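Proteasome accessory factor B/C (PafBC) (Paenarthrobacter aurescens, PDB 6SJ9) probably acts as a transcriptional regulator of the bacterial DNA damage response, binding DNA through winged helix-turn-helix domains and carrying WYL domains of Sm-like fold. Local coordinates at residues A[345-350]-A[571-576]; A[365-370]-A[380-385]; A[249-254]-A[276-281]; A[243-248]-A[304-309]. All blocks are in the same frame, centred on the assembly; numbering follows the deposited sequence.

Contact 1: residues A[345-350]-A[571-576]; sequences SEDQLA and GQDFPA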
loop_
_atom_site.group_PDB
_atom_site.type_symbol
_atom_site.label_atom_id
_atom_site.label_comp_id
_atom_site.label_asym_id
_atom_site.label_seq_id
_atom_site.Cartn_x
_atom_site.Cartn_y
_atom_site.Cartn_z
ATOM N N SER A 345 9.204 -6.908 -7.895
ATOM C CA SER A 345 10.306 -6.371 -8.685
ATOM C C SER A 345 9.909 -5.092 -9.432
ATOM O O SER A 345 8.749 -4.723 -9.535
ATOM C CB SER A 345 10.776 -7.408 -9.717
ATOM O OG SER A 345 9.710 -7.677 -10.613
ATOM N N GLU A 346 10.915 -4.439 -9.991
ATOM C CA GLU A 346 10.663 -3.282 -10.852
ATOM C C GLU A 346 9.875 -3.676 -12.113
ATOM O O GLU A 346 8.995 -2.935 -12.534
ATOM C CB GLU A 346 11.985 -2.605 -11.217
ATOM C CG GLU A 346 12.617 -1.977 -9.968
ATOM C CD GLU A 346 13.872 -1.128 -10.258
ATOM O OE1 GLU A 346 14.489 -1.351 -11.308
ATOM O OE2 GLU A 346 14.192 -0.225 -9.470
ATOM N N ASP A 347 10.153 -4.836 -12.719
ATOM C CA ASP A 347 9.336 -5.274 -13.858
ATOM C C ASP A 347 7.853 -5.374 -13.470
ATOM O O ASP A 347 6.968 -4.936 -14.207
ATOM C CB ASP A 347 9.810 -6.647 -14.374
ATOM C CG ASP A 347 11.085 -6.569 -15.246
ATOM O OD1 ASP A 347 11.500 -5.446 -15.603
ATOM O OD2 ASP A 347 11.660 -7.657 -15.584
ATOM N N GLN A 348 7.573 -5.921 -12.294
ATOM C CA GLN A 348 6.182 -6.077 -11.884
ATOM C C GLN A 348 5.533 -4.721 -11.602
ATOM O O GLN A 348 4.364 -4.492 -11.948
ATOM C CB GLN A 348 6.109 -6.999 -10.655
ATOM C CG GLN A 348 4.711 -7.292 -10.173
ATOM C CD GLN A 348 4.694 -8.422 -9.149
ATOM O OE1 GLN A 348 5.688 -8.643 -8.436
ATOM N NE2 GLN A 348 3.583 -9.148 -9.086
ATOM N N LEU A 349 6.281 -3.807 -10.997
ATOM C CA LEU A 349 5.728 -2.481 -10.772
ATOM C C LEU A 349 5.449 -1.782 -12.083
ATOM O O LEU A 349 4.395 -1.179 -12.242
ATOM C CB LEU A 349 6.667 -1.624 -9.935
ATOM C CG LEU A 349 6.699 -2.176 -8.512
ATOM C CD1 LEU A 349 7.917 -1.589 -7.983
ATOM C CD2 LEU A 349 5.488 -1.830 -7.632
ATOM N N ALA A 350 6.381 -1.877 -13.036
ATOM C CA ALA A 350 6.167 -1.235 -14.324
ATOM C C ALA A 350 4.985 -1.865 -15.042
ATOM O O ALA A 350 4.168 -1.157 -15.621
ATOM C CB ALA A 350 7.423 -1.336 -15.193
ATOM N N GLY A 571 21.580 -13.823 -12.624
ATOM C CA GLY A 571 20.563 -14.370 -11.758
ATOM C C GLY A 571 19.196 -14.165 -12.373
ATOM O O GLY A 571 19.050 -13.889 -13.567
ATOM N N GLN A 572 18.179 -14.302 -11.541
ATOM C CA GLN A 572 16.834 -14.017 -12.002
ATOM C C GLN A 572 16.503 -12.626 -11.470
ATOM O O GLN A 572 17.394 -11.904 -11.006
ATOM C CB GLN A 572 15.856 -15.101 -11.529
ATOM C CG GLN A 572 14.639 -15.321 -12.440
ATOM C CD GLN A 572 13.867 -16.606 -12.114
ATOM O OE1 GLN A 572 14.450 -17.608 -11.700
ATOM N NE2 GLN A 572 12.551 -16.576 -12.308
ATOM N N ASP A 573 15.237 -12.225 -11.520
ATOM C CA ASP A 573 14.959 -10.849 -11.137
ATOM C C ASP A 573 15.270 -10.633 -9.663
ATOM O O ASP A 573 15.348 -11.572 -8.860
ATOM C CB ASP A 573 13.499 -10.467 -11.417
ATOM C CG ASP A 573 13.281 -9.967 -12.836
ATOM O OD1 ASP A 573 14.275 -9.833 -13.583
ATOM O OD2 ASP A 573 12.113 -9.700 -13.196
ATOM N N PHE A 574 15.480 -9.376 -9.314
ATOM C CA PHE A 574 15.588 -9.094 -7.904
ATOM C C PHE A 574 14.495 -8.121 -7.491
ATOM O O PHE A 574 13.838 -7.481 -8.327
ATOM C CB PHE A 574 16.989 -8.590 -7.492
ATOM C CG PHE A 574 17.468 -7.327 -8.164
ATOM C CD1 PHE A 574 17.341 -6.103 -7.518
ATOM C CD2 PHE A 574 18.141 -7.375 -9.386
ATOM C CE1 PHE A 574 17.826 -4.929 -8.099
ATOM C CE2 PHE A 574 18.635 -6.203 -9.974
ATOM C CZ PHE A 574 18.472 -4.979 -9.325
ATOM N N PRO A 575 14.226 -8.045 -6.206
ATOM C CA PRO A 575 13.154 -7.174 -5.752
ATOM C C PRO A 575 13.471 -5.705 -6.042
ATOM O O PRO A 575 14.626 -5.277 -6.106
ATOM C CB PRO A 575 13.081 -7.467 -4.254
ATOM C CG PRO A 575 13.789 -8.814 -4.071
ATOM C CD PRO A 575 14.854 -8.801 -5.103
ATOM N N ALA A 576 12.412 -4.931 -6.204
ATOM C CA ALA A 576 12.581 -3.498 -6.268
ATOM C C ALA A 576 13.017 -2.982 -4.890
ATOM O O ALA A 576 12.957 -3.697 -3.879
ATOM C CB ALA A 576 11.260 -2.868 -6.669
HETATM O O HOH W 1 9.365 -9.865 -11.975
HETATM O O HOH W 2 13.586 -5.113 -9.856
#

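Contact 2: residues A[365-370]-A[380-385]; sequences LHIQEV and ALIDDL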
loop_
_atom_site.group_PDB
_atom_site.type_symbol
_atom_site.label_atom_id
_atom_site.label_comp_id
_atom_site.label_asym_id
_atom_site.label_seq_id
_atom_site.Cartn_x
_atom_site.Cartn_y
_atom_site.Cartn_z
ATOM N N LEU A 365 -10.269 -4.786 -18.772
ATOM C CA LEU A 365 -9.069 -5.600 -18.807
ATOM C C LEU A 365 -9.548 -7.037 -18.965
ATOM O O LEU A 365 -10.179 -7.573 -18.046
ATOM C CB LEU A 365 -8.258 -5.402 -17.518
ATOM C CG LEU A 365 -6.829 -6.011 -17.580
ATOM C CD1 LEU A 365 -5.950 -5.431 -16.472
ATOM C CD2 LEU A 365 -6.859 -7.511 -17.469
ATOM N N HIS A 366 -9.294 -7.641 -20.142
ATOM C CA HIS A 366 -9.619 -9.050 -20.365
ATOM C C HIS A 366 -8.422 -9.913 -19.971
ATOM O O HIS A 366 -7.353 -9.855 -20.594
ATOM C CB HIS A 366 -10.047 -9.303 -21.810
ATOM C CG HIS A 366 -11.406 -8.763 -22.102
ATOM N ND1 HIS A 366 -12.553 -9.485 -21.864
ATOM C CD2 HIS A 366 -11.810 -7.543 -22.530
ATOM C CE1 HIS A 366 -13.609 -8.752 -22.171
ATOM N NE2 HIS A 366 -13.184 -7.572 -22.584
ATOM N N ILE A 367 -8.596 -10.697 -18.926
ATOM C CA ILE A 367 -7.426 -11.224 -18.232
ATOM C C ILE A 367 -6.591 -12.115 -19.155
ATOM O O ILE A 367 -5.366 -11.921 -19.270
ATOM C CB ILE A 367 -7.840 -11.946 -16.950
ATOM C CG1 ILE A 367 -8.204 -10.891 -15.913
ATOM C CG2 ILE A 367 -6.646 -12.752 -16.394
ATOM C CD1 ILE A 367 -8.926 -11.445 -14.733
ATOM N N GLN A 368 -7.228 -13.088 -19.833
ATOM C CA GLN A 368 -6.416 -14.047 -20.609
ATOM C C GLN A 368 -5.634 -13.332 -21.700
ATOM O O GLN A 368 -4.434 -13.567 -21.886
ATOM C CB GLN A 368 -7.248 -15.141 -21.267
ATOM C CG GLN A 368 -6.326 -16.255 -21.920
ATOM C CD GLN A 368 -5.435 -16.932 -20.840
ATOM O OE1 GLN A 368 -5.954 -17.521 -19.892
ATOM N NE2 GLN A 368 -4.115 -16.841 -20.982
ATOM N N GLU A 369 -6.303 -12.439 -22.404
ATOM C CA GLU A 369 -5.696 -11.716 -23.506
ATOM C C GLU A 369 -4.604 -10.779 -23.018
ATOM O O GLU A 369 -3.593 -10.591 -23.690
ATOM C CB GLU A 369 -6.801 -10.990 -24.251
ATOM C CG GLU A 369 -6.380 -9.981 -25.242
ATOM C CD GLU A 369 -7.616 -9.317 -25.833
ATOM O OE1 GLU A 369 -7.631 -8.068 -25.998
ATOM O OE2 GLU A 369 -8.575 -10.079 -26.120
ATOM N N VAL A 370 -4.780 -10.171 -21.855
ATOM C CA VAL A 370 -3.743 -9.267 -21.422
ATOM C C VAL A 370 -2.567 -10.041 -20.836
ATOM O O VAL A 370 -1.410 -9.653 -21.031
ATOM C CB VAL A 370 -4.340 -8.242 -20.435
ATOM C CG1 VAL A 370 -3.244 -7.475 -19.714
ATOM C CG2 VAL A 370 -5.202 -7.223 -21.238
ATOM N N ALA A 380 -0.483 -15.375 -12.824
ATOM C CA ALA A 380 0.465 -14.312 -12.520
ATOM C C ALA A 380 -0.196 -12.960 -12.717
ATOM O O ALA A 380 0.008 -12.037 -11.918
ATOM C CB ALA A 380 1.720 -14.438 -13.424
ATOM N N LEU A 381 -0.991 -12.814 -13.792
ATOM C CA LEU A 381 -1.668 -11.536 -14.006
ATOM C C LEU A 381 -2.696 -11.239 -12.904
ATOM O O LEU A 381 -2.766 -10.115 -12.403
ATOM C CB LEU A 381 -2.326 -11.525 -15.385
ATOM C CG LEU A 381 -3.067 -10.210 -15.637
ATOM C CD1 LEU A 381 -2.141 -9.064 -15.608
ATOM C CD2 LEU A 381 -3.713 -10.216 -16.989
ATOM N N ILE A 382 -3.461 -12.247 -12.486
ATOM C CA ILE A 382 -4.410 -12.068 -11.383
ATOM C C ILE A 382 -3.686 -11.637 -10.097
ATOM O O ILE A 382 -4.177 -10.788 -9.338
ATOM C CB ILE A 382 -5.216 -13.359 -11.203
ATOM C CG1 ILE A 382 -6.155 -13.509 -12.399
ATOM C CG2 ILE A 382 -5.979 -13.302 -9.945
ATOM C CD1 ILE A 382 -6.704 -14.964 -12.550
ATOM N N ASP A 383 -2.521 -12.231 -9.826
ATOM C CA ASP A 383 -1.806 -11.819 -8.634
ATOM C C ASP A 383 -1.352 -10.350 -8.742
ATOM O O ASP A 383 -1.387 -9.626 -7.752
ATOM C CB ASP A 383 -0.614 -12.735 -8.371
ATOM C CG ASP A 383 -0.233 -12.727 -6.893
ATOM O OD1 ASP A 383 -1.157 -12.902 -6.068
ATOM O OD2 ASP A 383 0.954 -12.546 -6.533
ATOM N N ASP A 384 -0.902 -9.911 -9.931
ATOM C CA ASP A 384 -0.591 -8.493 -10.129
ATOM C C ASP A 384 -1.780 -7.635 -9.775
ATOM O O ASP A 384 -1.625 -6.601 -9.149
ATOM C CB ASP A 384 -0.207 -8.169 -11.581
ATOM C CG ASP A 384 1.125 -8.773 -11.993
ATOM O OD1 ASP A 384 1.964 -9.097 -11.135
ATOM O OD2 ASP A 384 1.328 -8.898 -13.208
ATOM N N LEU A 385 -2.985 -8.060 -10.176
ATOM C CA LEU A 385 -4.161 -7.244 -9.922
ATOM C C LEU A 385 -4.530 -7.266 -8.453
ATOM O O LEU A 385 -4.982 -6.250 -7.924
ATOM C CB LEU A 385 -5.351 -7.692 -10.792
ATOM C CG LEU A 385 -5.181 -7.403 -12.275
ATOM C CD1 LEU A 385 -6.211 -8.083 -13.141
ATOM C CD2 LEU A 385 -5.300 -5.909 -12.483
#

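Contact 3: residues A[249-254]-A[276-281]; sequences LVIDKD and DRITVD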
loop_
_atom_site.group_PDB
_atom_site.type_symbol
_atom_site.label_atom_id
_atom_site.label_comp_id
_atom_site.label_asym_id
_atom_site.label_seq_id
_atom_site.Cartn_x
_atom_site.Cartn_y
_atom_site.Cartn_z
ATOM N N LEU A 249 -14.902 4.402 22.298
ATOM C CA LEU A 249 -13.669 3.674 22.533
ATOM C C LEU A 249 -12.898 4.311 23.677
ATOM O O LEU A 249 -12.856 5.541 23.805
ATOM C CB LEU A 249 -12.799 3.652 21.271
ATOM C CG LEU A 249 -13.473 3.194 19.978
ATOM C CD1 LEU A 249 -12.477 3.321 18.819
ATOM C CD2 LEU A 249 -14.049 1.771 20.072
ATOM N N VAL A 250 -12.305 3.466 24.517
ATOM C CA VAL A 250 -11.321 3.887 25.505
ATOM C C VAL A 250 -9.959 3.435 25.007
ATOM O O VAL A 250 -9.747 2.235 24.807
ATOM C CB VAL A 250 -11.618 3.311 26.896
ATOM C CG1 VAL A 250 -10.467 3.606 27.807
ATOM C CG2 VAL A 250 -12.903 3.893 27.453
ATOM N N ILE A 251 -9.032 4.386 24.863
ATOM C CA ILE A 251 -7.707 4.158 24.298
ATOM C C ILE A 251 -6.629 4.740 25.209
ATOM O O ILE A 251 -6.854 5.722 25.920
ATOM C CB ILE A 251 -7.571 4.788 22.897
ATOM C CG1 ILE A 251 -7.763 6.299 22.984
ATOM C CG2 ILE A 251 -8.588 4.213 21.935
ATOM C CD1 ILE A 251 -7.546 6.990 21.663
ATOM N N ASP A 252 -5.458 4.105 25.205
ATOM C CA ASP A 252 -4.311 4.604 25.960
ATOM C C ASP A 252 -3.874 5.967 25.426
ATOM O O ASP A 252 -3.807 6.189 24.211
ATOM C CB ASP A 252 -3.145 3.626 25.860
ATOM C CG ASP A 252 -3.454 2.281 26.488
ATOM O OD1 ASP A 252 -4.558 2.123 27.053
ATOM O OD2 ASP A 252 -2.597 1.378 26.403
ATOM N N LYS A 253 -3.534 6.872 26.340
ATOM C CA LYS A 253 -3.042 8.184 25.940
ATOM C C LYS A 253 -1.759 8.070 25.133
ATOM O O LYS A 253 -0.964 7.148 25.318
ATOM C CB LYS A 253 -2.798 9.053 27.166
ATOM C CG LYS A 253 -4.075 9.547 27.796
ATOM C CD LYS A 253 -3.812 10.519 28.897
ATOM C CE LYS A 253 -5.118 11.092 29.442
ATOM N NZ LYS A 253 -5.533 12.362 28.768
ATOM N N ASP A 254 -1.608 8.973 24.167
ATOM C CA ASP A 254 -0.431 9.037 23.302
ATOM C C ASP A 254 -0.257 7.798 22.421
ATOM O O ASP A 254 0.851 7.535 21.937
ATOM C CB ASP A 254 0.838 9.308 24.112
ATOM C CG ASP A 254 0.746 10.593 24.914
ATOM O OD1 ASP A 254 0.535 11.648 24.281
ATOM O OD2 ASP A 254 0.869 10.555 26.162
ATOM N N ASP A 276 -8.014 7.824 27.272
ATOM C CA ASP A 276 -8.982 8.740 26.697
ATOM C C ASP A 276 -10.242 7.994 26.290
ATOM O O ASP A 276 -10.217 6.791 26.014
ATOM C CB ASP A 276 -8.402 9.417 25.450
ATOM C CG ASP A 276 -7.285 10.382 25.770
ATOM O OD1 ASP A 276 -7.336 11.016 26.844
ATOM O OD2 ASP A 276 -6.362 10.503 24.930
ATOM N N ARG A 277 -11.339 8.731 26.194
ATOM C CA ARG A 277 -12.571 8.186 25.651
ATOM C C ARG A 277 -12.876 8.965 24.380
ATOM O O ARG A 277 -13.134 10.169 24.438
ATOM C CB ARG A 277 -13.698 8.289 26.684
ATOM C CG ARG A 277 -15.047 7.763 26.260
ATOM C CD ARG A 277 -16.076 8.100 27.326
ATOM N NE ARG A 277 -17.388 7.491 27.093
ATOM C CZ ARG A 277 -18.440 8.106 26.560
ATOM N NH1 ARG A 277 -19.585 7.443 26.416
ATOM N NH2 ARG A 277 -18.355 9.370 26.164
ATOM N N ILE A 278 -12.872 8.280 23.234
ATOM C CA ILE A 278 -13.157 8.927 21.959
ATOM C C ILE A 278 -14.358 8.260 21.315
ATOM O O ILE A 278 -14.701 7.112 21.606
ATOM C CB ILE A 278 -11.964 8.891 20.979
ATOM C CG1 ILE A 278 -11.628 7.442 20.592
ATOM C CG2 ILE A 278 -10.795 9.612 21.537
ATOM C CD1 ILE A 278 -10.632 7.328 19.440
ATOM N N THR A 279 -14.954 8.985 20.376
ATOM C CA THR A 279 -15.968 8.458 19.483
ATOM C C THR A 279 -15.434 8.527 18.062
ATOM O O THR A 279 -14.677 9.439 17.716
ATOM C CB THR A 279 -17.293 9.247 19.603
ATOM O OG1 THR A 279 -17.025 10.655 19.570
ATOM C CG2 THR A 279 -17.983 8.951 20.926
ATOM N N VAL A 280 -15.735 7.498 17.271
ATOM C CA VAL A 280 -15.326 7.446 15.879
ATOM C C VAL A 280 -16.515 6.949 15.065
ATOM O O VAL A 280 -17.366 6.192 15.554
ATOM C CB VAL A 280 -14.085 6.563 15.634
ATOM C CG1 VAL A 280 -12.933 6.999 16.492
ATOM C CG2 VAL A 280 -14.408 5.100 15.849
ATOM N N ASP A 281 -16.599 7.433 13.836
ATOM C CA ASP A 281 -17.632 6.996 12.919
ATOM C C ASP A 281 -17.127 5.803 12.135
ATOM O O ASP A 281 -15.988 5.794 11.669
ATOM C CB ASP A 281 -18.029 8.122 11.964
ATOM C CG ASP A 281 -18.749 9.272 12.675
ATOM O OD1 ASP A 281 -19.610 8.984 13.536
ATOM O OD2 ASP A 281 -18.438 10.451 12.390
#

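Contact 4: residues A[243-248]-A[304-309]; sequences PVRQAT and PAELSA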
loop_
_atom_site.group_PDB
_atom_site.type_symbol
_atom_site.label_atom_id
_atom_site.label_comp_id
_atom_site.label_asym_id
_atom_site.label_seq_id
_atom_site.Cartn_x
_atom_site.Cartn_y
_atom_site.Cartn_z
ATOM N N PRO A 243 -25.500 2.727 6.824
ATOM C CA PRO A 243 -25.643 3.838 7.777
ATOM C C PRO A 243 -24.336 4.078 8.525
ATOM O O PRO A 243 -23.677 3.129 8.965
ATOM C CB PRO A 243 -26.761 3.361 8.713
ATOM C CG PRO A 243 -26.736 1.859 8.597
ATOM C CD PRO A 243 -26.353 1.579 7.175
ATOM N N VAL A 244 -23.931 5.348 8.621
ATOM C CA VAL A 244 -22.782 5.763 9.429
ATOM C C VAL A 244 -23.105 5.719 10.923
ATOM O O VAL A 244 -23.812 6.587 11.442
ATOM C CB VAL A 244 -22.279 7.144 8.994
ATOM C CG1 VAL A 244 -21.614 7.024 7.643
ATOM C CG2 VAL A 244 -23.440 8.079 8.879
ATOM N N ARG A 245 -22.608 4.700 11.619
ATOM C CA ARG A 245 -22.817 4.480 13.049
ATOM C C ARG A 245 -21.661 5.071 13.863
ATOM O O ARG A 245 -20.635 5.465 13.314
ATOM C CB ARG A 245 -22.997 2.982 13.331
ATOM C CG ARG A 245 -24.285 2.386 12.715
ATOM C CD ARG A 245 -24.070 0.974 12.120
ATOM N NE ARG A 245 -23.912 -0.029 13.171
ATOM C CZ ARG A 245 -23.763 -1.333 12.959
ATOM N NH1 ARG A 245 -23.753 -1.817 11.721
ATOM N NH2 ARG A 245 -23.621 -2.154 13.992
ATOM N N GLN A 246 -21.862 5.181 15.183
ATOM C CA GLN A 246 -20.894 5.768 16.111
ATOM C C GLN A 246 -20.367 4.744 17.105
ATOM O O GLN A 246 -21.147 4.037 17.747
ATOM C CB GLN A 246 -21.501 6.920 16.908
ATOM C CG GLN A 246 -20.525 7.574 17.892
ATOM C CD GLN A 246 -21.037 8.911 18.469
ATOM O OE1 GLN A 246 -21.084 9.934 17.776
ATOM N NE2 GLN A 246 -21.432 8.889 19.742
ATOM N N ALA A 247 -19.041 4.668 17.219
ATOM C CA ALA A 247 -18.353 3.815 18.176
ATOM C C ALA A 247 -17.820 4.638 19.350
ATOM O O ALA A 247 -17.427 5.794 19.186
ATOM C CB ALA A 247 -17.200 3.076 17.485
ATOM N N THR A 248 -17.794 4.026 20.538
ATOM C CA THR A 248 -17.255 4.649 21.745
ATOM C C THR A 248 -16.088 3.795 22.233
ATOM O O THR A 248 -16.256 2.602 22.521
ATOM C CB THR A 248 -18.324 4.793 22.826
ATOM O OG1 THR A 248 -19.485 5.419 22.264
ATOM C CG2 THR A 248 -17.827 5.675 23.965
ATOM N N PRO A 304 -20.731 0.243 20.284
ATOM C CA PRO A 304 -21.920 -0.581 20.530
ATOM C C PRO A 304 -21.558 -2.054 20.678
ATOM O O PRO A 304 -20.483 -2.467 20.266
ATOM C CB PRO A 304 -22.771 -0.347 19.285
ATOM C CG PRO A 304 -21.753 -0.187 18.208
ATOM C CD PRO A 304 -20.605 0.581 18.855
ATOM N N ALA A 305 -22.508 -2.842 21.177
ATOM C CA ALA A 305 -22.240 -4.230 21.530
ATOM C C ALA A 305 -21.883 -5.084 20.321
ATOM O O ALA A 305 -21.125 -6.040 20.459
ATOM C CB ALA A 305 -23.443 -4.818 22.277
ATOM N N GLU A 306 -22.445 -4.794 19.148
ATOM C CA GLU A 306 -22.104 -5.593 17.983
ATOM C C GLU A 306 -20.635 -5.401 17.611
ATOM O O GLU A 306 -19.957 -6.355 17.207
ATOM C CB GLU A 306 -23.026 -5.233 16.808
ATOM C CG GLU A 306 -23.095 -6.319 15.710
ATOM C CD GLU A 306 -23.511 -5.806 14.312
ATOM O OE1 GLU A 306 -23.913 -4.623 14.188
ATOM O OE2 GLU A 306 -23.432 -6.599 13.329
ATOM N N LEU A 307 -20.122 -4.177 17.798
ATOM C CA LEU A 307 -18.705 -3.890 17.586
ATOM C C LEU A 307 -17.835 -4.593 18.617
ATOM O O LEU A 307 -16.791 -5.165 18.288
ATOM C CB LEU A 307 -18.482 -2.375 17.655
ATOM C CG LEU A 307 -17.029 -1.969 17.496
ATOM C CD1 LEU A 307 -16.641 -2.485 16.157
ATOM C CD2 LEU A 307 -16.938 -0.478 17.525
ATOM N N SER A 308 -18.228 -4.492 19.883
ATOM C CA SER A 308 -17.505 -5.142 20.967
ATOM C C SER A 308 -17.443 -6.651 20.765
ATOM O O SER A 308 -16.406 -7.282 21.004
ATOM C CB SER A 308 -18.165 -4.788 22.297
ATOM O OG SER A 308 -17.755 -5.672 23.316
ATOM N N ALA A 309 -18.557 -7.257 20.361
ATOM C CA ALA A 309 -18.555 -8.708 20.236
ATOM C C ALA A 309 -17.676 -9.159 19.089
ATOM O O ALA A 309 -17.095 -10.247 19.146
ATOM C CB ALA A 309 -19.981 -9.233 20.056
#

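Contact 1: residues A[345-350]-A[571-576]
Ser345 and Ala576 lie at the heart of this meeting between the start of a helix and an irregular chain, with the CA of Ser345 3.6 Å from the N of Ala576. Most direct contacts are van der Waals ones. The methyl CB of Ala576 rests against CG of Glu346 at 3.7 Å and against CD1 of Leu349, while CB of Ser345 touches the carbonyl O of Phe574.

Polar links run through water. One water joins Ser345 OG to Asp573 OD2; a second accepts from Glu346 N and donates to Phe574 O, 2.8 Å from each. Ser345 is also the N-cap: OG lies between the backbone N and the carbonyl carbon (chi1 63°), from where it accepts from Gln348 N at 3.2 Å. An alanine here would probably leave Gln348 N without its cap and the first water without its hydroxyl partner. Asp347 OD2 and Asp573 OD2 approach to 3.2 Å, two like charges that would be expected to repel, although Asp573 is poorly ordered.

Glu346 turns its carboxylate to Arg526 in a salt bridge, and the backbone of Ala576 bonds to that of Thr344. The segment 571-576, between strands 562-563 and 586-592, thus lies against the first turn of helix 346-360.

Contact 2: residues A[365-370]-A[380-385]
The helix-turn-helix of the PafC domain brings helix 367-374 against helix 378-389, and Leu381 of the second helix meets Ile367 and Val370 of the first. A single methyl, Leu381 CD2, serves as the hub. It lies 3.9 Å from Ile367 CG2 and 3.9 Å from Val370 CG1, approaches Leu365 CD2 at 4.2 Å, and comes closer still, 3.3 Å, to the carbonyl O of Ile367. The CG of Leu381 stands anti to its backbone N (chi1 179°), and chi2 of 62° then places CD2 among these partners; the side chain of Val370 crosses that of Leu381 at about a right angle.

One turn further on, Leu385 and Leu365 reach toward each other tip to tip, CD2 to CD1 at 4.1 Å. Ile367 spans both levels: its CG2 also packs on CG1 of Ile382 at 4.1 Å, the two side chains again nearly perpendicular, and its CG1 faces Leu385 CD1 at a looser 4.4 Å.

Phe358 of helix 346-360 touches Leu365 and Val370, and Trp406 of strand 404-407 touches Ile367, Ile382 and Leu385, so that further apolar groups continue the core.

All six touching residues are buried and their side chains purely aliphatic. The mutual placing of the two helices here therefore rests on the shape and fit of branched side chains, without direct polar bonds between the segments to fix their angle.

Contact 3: residues A[249-254]-A[276-281]
Leu249 and Ile278 face each other as an antiparallel hydrogen-bonded pair, each N donating to the other's O at 2.8 Å. Two residues along, Ile251 and Asp276 repeat the pattern, with Ile251 N to Asp276 O at 2.9 Å. Val250 and Arg277 form the non-hydrogen-bonded pair between them, where CA-H...O contacts bring Val250 CA to within 3.1 Å of Asp276 O.

On the face carrying Leu249, Ile251, Asp276 and Ile278, the methyls CD1 of Ile251 and CD1 of Ile278 touch at 3.8 Å, the side chains crossing nearly perpendicularly. The same first torsion in both isoleucines (chi1 62° and 64°) sets CG1 between the backbone N and the carbonyl carbon, and CD1 beyond it meets CD1 of the other. Leu249 CD1 packs on Val280 CG2 at 4.0 Å.

Past the end of the strand, Lys253 stretches over Asp276 and bends at its last torsion. NZ meets Asp276 OD1 at 3.0 Å on the syn side, 16° out of the carboxylate plane. Asp268 also pairs with NZ, close to Asp276 OD1, and Asp276 OD2 is bridged to Arg260. A methionine in place of Lys253 would probably leave the neighbouring carboxylates of Asp276 and Asp268 without the positive charge they share.

Leu259 of helix 257-261 lies on Leu249, Ile251 and Ile278. Within the four-stranded antiparallel sheet of the WCX domain, strands 245-252 and 275-282 are the inner pair, bordered by 299-303 and 263-268 respectively.

Contact 4: residues A[243-248]-A[304-309]
The guanidinium of Arg245 receives the carboxylate of Glu306 at its edge, with Glu306 CD in the guanidinium plane and OE1 near it. The two flat groups are almost coplanar, their planes 13° apart, although the side chains themselves cross at about a right angle. In this salt bridge Arg245 NH2 donates to Glu306 OE1 at 2.5 Å, shorter than such bonds normally are, so that the exact length is doubtful. OE1 is the oxygen facing NH2, while NH1 stays 3.7 Å from the same OE1. The other carboxylate oxygen, OE2, has a long, weak ion pair with Arg211, and Pro285 of helix 285-294 touches both Arg245 and Glu306.

Further along strand 245-252 the contact turns apolar. The methyl CB of Ala247 meets CD2 of Leu307 at 3.6 Å; chi1 of 178° sets CG of Leu307 anti to its backbone N, and chi2 of 60° then places CD2 on Ala247 CB. Pro304, preceded by a cis peptide bond and standing at the N-cap of the helix, sets its ring atom CD 3.7 Å from Gln246 O and 4.0 Å from Ala247 CA.

Strand 299-303 leads through Pro304 into helix 305-323, whose first turn thus lies against the inner strand 245-252. That helix follows the last strand of the unit and packs beside helix 285-294, Leu307 on Leu288, which also touches Ala247. The unit itself runs strand 245-252, helix 257-261, strands 263-268 and 275-282, helix 285-294 and strand 299-303, the beta-alpha-beta-beta-alpha-beta topology of the ferredoxin-like fold, here that of the WCX domain.

How the contacts relate
Contacts 3 and 4 belong to one WCX domain and share strand 245-252: contact 3 pairs it with strand 275-282, contact 4 sets its earlier part against helix 305-323. Their centres are 14 Å apart, and Ala247 N lies 2.8 Å from Val280 O, a probable hydrogen bond between them. Contacts 1 and 2 meet at the PafC helix-turn-helix domain, centres 18 Å apart, where Gln348 NE2 approaches Asp384 OD1 at 2.6 Å. The two groups stand well apart, with contacts 2 and 3 centred 42 Å from each other on opposite sides of the chain's centre. A thiocyanate ion, probably from crystallisation, lies about 4 Å from the Ala576 side chain in contact 1.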